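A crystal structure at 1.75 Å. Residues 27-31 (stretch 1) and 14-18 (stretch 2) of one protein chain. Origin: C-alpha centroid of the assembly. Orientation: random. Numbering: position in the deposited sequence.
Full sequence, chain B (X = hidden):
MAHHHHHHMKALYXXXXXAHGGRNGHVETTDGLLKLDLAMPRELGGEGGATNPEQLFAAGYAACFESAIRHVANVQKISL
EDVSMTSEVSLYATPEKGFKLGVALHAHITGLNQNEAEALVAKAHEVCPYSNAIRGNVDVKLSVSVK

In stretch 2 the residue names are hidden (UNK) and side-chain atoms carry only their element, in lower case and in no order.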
ATOM      1  N   VAL B  27       1.717  13.593   3.857  1.00 31.65           N
ATOM      2  CA  VAL B  27       2.447  12.894   2.798  1.00 28.68           C
ATOM      3  C   VAL B  27       1.912  13.338   1.442  1.00 31.36           C
ATOM      4  O   VAL B  27       0.697  13.506   1.269  1.00 36.04           O
ATOM      5  CB  VAL B  27       2.355  11.358   2.975  1.00 28.45           C
ATOM      6  CG1 VAL B  27       0.904  10.889   2.881  1.00 29.55           C
ATOM      7  CG2 VAL B  27       3.233  10.627   1.968  1.00 28.24           C
ATOM      8  N   GLU B  28       2.822  13.549   0.477  1.00 32.94           N
ATOM      9  CA  GLU B  28       2.449  14.010  -0.864  1.00 34.00           C
ATOM     10  C   GLU B  28       3.280  13.283  -1.905  1.00 29.94           C
ATOM     11  O   GLU B  28       4.457  12.990  -1.675  1.00 31.59           O
ATOM     12  CB  GLU B  28       2.685  15.525  -1.090  1.00 38.01           C
ATOM     13  CG  GLU B  28       1.788  16.455  -0.291  1.00 50.22           C
ATOM     14  CD  GLU B  28       1.945  17.951  -0.626  1.00 55.28           C
ATOM     15  OE1 GLU B  28       2.571  18.325  -1.649  1.00 50.28           O
ATOM     16  OE2 GLU B  28       1.417  18.764   0.162  1.00 56.54           O
ATOM     17  N   THR B  29       2.692  13.071  -3.079  1.00 31.40           N
ATOM     18  CA  THR B  29       3.479  12.632  -4.216  1.00 32.50           C
ATOM     19  C   THR B  29       4.114  13.843  -4.863  1.00 34.20           C
ATOM     20  O   THR B  29       3.576  14.950  -4.801  1.00 38.16           O
ATOM     21  CB  THR B  29       2.643  11.882  -5.254  1.00 32.60           C
ATOM     22  OG1 THR B  29       1.499  12.668  -5.640  1.00 33.16           O
ATOM     23  CG2 THR B  29       2.189  10.534  -4.703  1.00 36.32           C
ATOM     24  N   THR B  30       5.257  13.614  -5.510  1.00 30.30           N
ATOM     25  CA  THR B  30       5.989  14.697  -6.151  1.00 31.72           C
ATOM     26  C   THR B  30       5.167  15.351  -7.256  1.00 35.15           C
ATOM     27  O   THR B  30       5.278  16.566  -7.472  1.00 37.95           O
ATOM     28  CB  THR B  30       7.322  14.160  -6.688  1.00 33.83           C
ATOM     29  OG1 THR B  30       8.152  13.765  -5.580  1.00 36.51           O
ATOM     30  CG2 THR B  30       8.049  15.209  -7.514  1.00 42.68           C
ATOM     31  N   ASP B  31       4.312  14.589  -7.942  1.00 38.62           N
ATOM     32  CA  ASP B  31       3.500  15.205  -8.988  1.00 39.91           C
ATOM     33  C   ASP B  31       2.232  15.858  -8.446  1.00 38.94           C
ATOM     34  O   ASP B  31       1.413  16.335  -9.238  1.00 43.90           O
ATOM     35  CB  ASP B  31       3.152  14.188 -10.083  1.00 37.44           C
ATOM     36  CG  ASP B  31       2.249  13.058  -9.596  1.00 40.75           C
ATOM     37  OD1 ASP B  31       1.903  13.017  -8.397  1.00 41.58           O
ATOM     38  OD2 ASP B  31       1.874  12.206 -10.435  1.00 43.85           O
ATOM     39  N   UNK B  14       7.081   5.325 -12.462  1.00 33.96           N
ATOM     40  CA  UNK B  14       7.714   5.557 -11.168  1.00 36.36           C
ATOM     41  C   UNK B  14       7.011   6.722 -10.494  1.00 38.44           C
ATOM     42  O   UNK B  14       6.696   7.719 -11.145  1.00 36.31           O
ATOM     43  c   UNK B  14       9.219   5.851 -11.330  1.00 44.19           C
ATOM     44  c   UNK B  14       9.864   6.122  -9.989  1.00 37.24           C
ATOM     45  o   UNK B  14       9.867   4.723 -11.934  1.00 37.59           O
ATOM     46  N   UNK B  15       6.762   6.603  -9.196  1.00 31.20           N
ATOM     47  CA  UNK B  15       6.138   7.686  -8.456  1.00 35.10           C
ATOM     48  C   UNK B  15       6.901   7.854  -7.150  1.00 29.83           C
ATOM     49  O   UNK B  15       7.469   6.898  -6.629  1.00 27.72           O
ATOM     50  o   UNK B  15       4.019   8.537  -7.559  1.00 34.71           O
ATOM     51  c   UNK B  15       4.371   6.154  -7.406  1.00 30.47           C
ATOM     52  c   UNK B  15       4.621   7.425  -8.233  1.00 33.32           C
ATOM     53  N   UNK B  16       6.959   9.085  -6.655  1.00 29.60           N
ATOM     54  CA  UNK B  16       7.741   9.410  -5.463  1.00 29.58           C
ATOM     55  C   UNK B  16       6.822  10.082  -4.453  1.00 27.57           C
ATOM     56  O   UNK B  16       6.112  11.030  -4.808  1.00 31.79           O
ATOM     57  c   UNK B  16       8.929  10.328  -5.812  1.00 36.14           C
ATOM     58  c   UNK B  16       9.948   9.574  -6.681  1.00 37.24           C
ATOM     59  c   UNK B  16      10.974  10.489  -7.313  1.00 41.58           C
ATOM     60  c   UNK B  16       9.602  10.885  -4.546  1.00 35.78           C
ATOM     61  N   UNK B  17       6.851   9.611  -3.199  1.00 28.56           N
ATOM     62  CA  UNK B  17       6.104  10.239  -2.108  1.00 30.67           C
ATOM     63  C   UNK B  17       7.044  10.675  -0.997  1.00 31.30           C
ATOM     64  O   UNK B  17       8.057  10.022  -0.738  1.00 29.36           O
ATOM     65  c   UNK B  17       5.066   9.300  -1.505  1.00 24.19           C
ATOM     66  N   UNK B  18       6.692  11.773  -0.321  1.00 29.82           N
ATOM     67  CA  UNK B  18       7.510  12.313   0.764  1.00 27.69           C
ATOM     68  C   UNK B  18       6.593  12.565   1.952  1.00 25.41           C
ATOM     69  O   UNK B  18       5.546  13.211   1.800  1.00 25.94           O
ATOM     70  c   UNK B  18      11.097  14.519  -2.060  1.00 53.92           C
ATOM     71  n   UNK B  18      11.840  15.790  -2.309  1.00 64.78           N
ATOM     72  c   UNK B  18       8.228  13.591   0.346  1.00 32.62           C
ATOM     73  c   UNK B  18       9.923  14.731  -1.118  1.00 47.65           C
ATOM     74  c   UNK B  18       9.244  13.415  -0.788  1.00 35.89           C
TER

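Position 14 carries three side-chain atoms, two carbons and one oxygen, with the first carbon bonded to both the oxygen and the second carbon, and it lies beyond the reach of residues 27-31. A beta-branched side chain with one hydroxyl and one methyl is threonine. The hydroxyl of Thr14 is hydrogen-bonded elsewhere in the structure.

Position 15 repeats the pattern, a first carbon that holds one oxygen and one carbon; its CA-to-CB bond points sideways, and its oxygen lies near the methyl of Thr29. This is again threonine. The contact is modest, CG2 of Thr29 lying 3.9 Å from OG1 of Thr15, and is one of packing; the hydroxyl finds its hydrogen bond elsewhere in the structure.

At position 16 four carbons fork at the first, one arm two carbons long, and the one-carbon arm lies against the hydroxyl of Thr30; this is isoleucine. CG2 of Ile16 is 3.4 Å from OG1 of Thr30. The backbone is equally engaged: N of Thr30 donates a hydrogen bond to O of Ile16 at 2.8 Å, and CA of Thr29 approaches that same oxygen at 3.1 Å in a CA-H...O contact.

Position 17 has a single side-chain carbon, which shares a face of the sheet with the side chain of Thr29 and packs against Val27. It is therefore alanine, with CG2 of Val27 4.1 Å from CB of Ala17. The two backbones come close here, with CA of Ala17 4.1 Å from CA of Thr29, as is usual in a non-hydrogen-bonded antiparallel pair.

Position 18 shows four carbons in a row ending in nitrogen; its backbone pairs with Glu28 and its chain passes Thr30. This is lysine, extended beyond an m chi1, its remaining torsions all t. The chain forms no polar contact with stretch 1, NZ of Lys18 staying 5.3 Å from OG1 of Thr30; the hydrogen bonds come from the backbone, N of Lys18 donating to O of Glu28 at 2.9 Å and N of Glu28 to O of Lys18 at 3.0 Å.

The contact is thus an antiparallel strand pairing held chiefly by the main chain. The reciprocal bonds of Glu28 and Lys18 form one closed pair, and the bond from Thr30 to Ile16 extends the ladder just past the end of strand 27-29. CA-H...O contacts reinforce it, including one from CA of Ala17 to O of Glu28 at 3.2 Å. Side chains add apolar packing around Val27 and Ala17, while Thr29 turns its hydroxyl to its own stretch, OG1 of Thr29 donating to OD1 of Asp31 at 2.8 Å.

Stretch 2, residues 14-18: TTIAK
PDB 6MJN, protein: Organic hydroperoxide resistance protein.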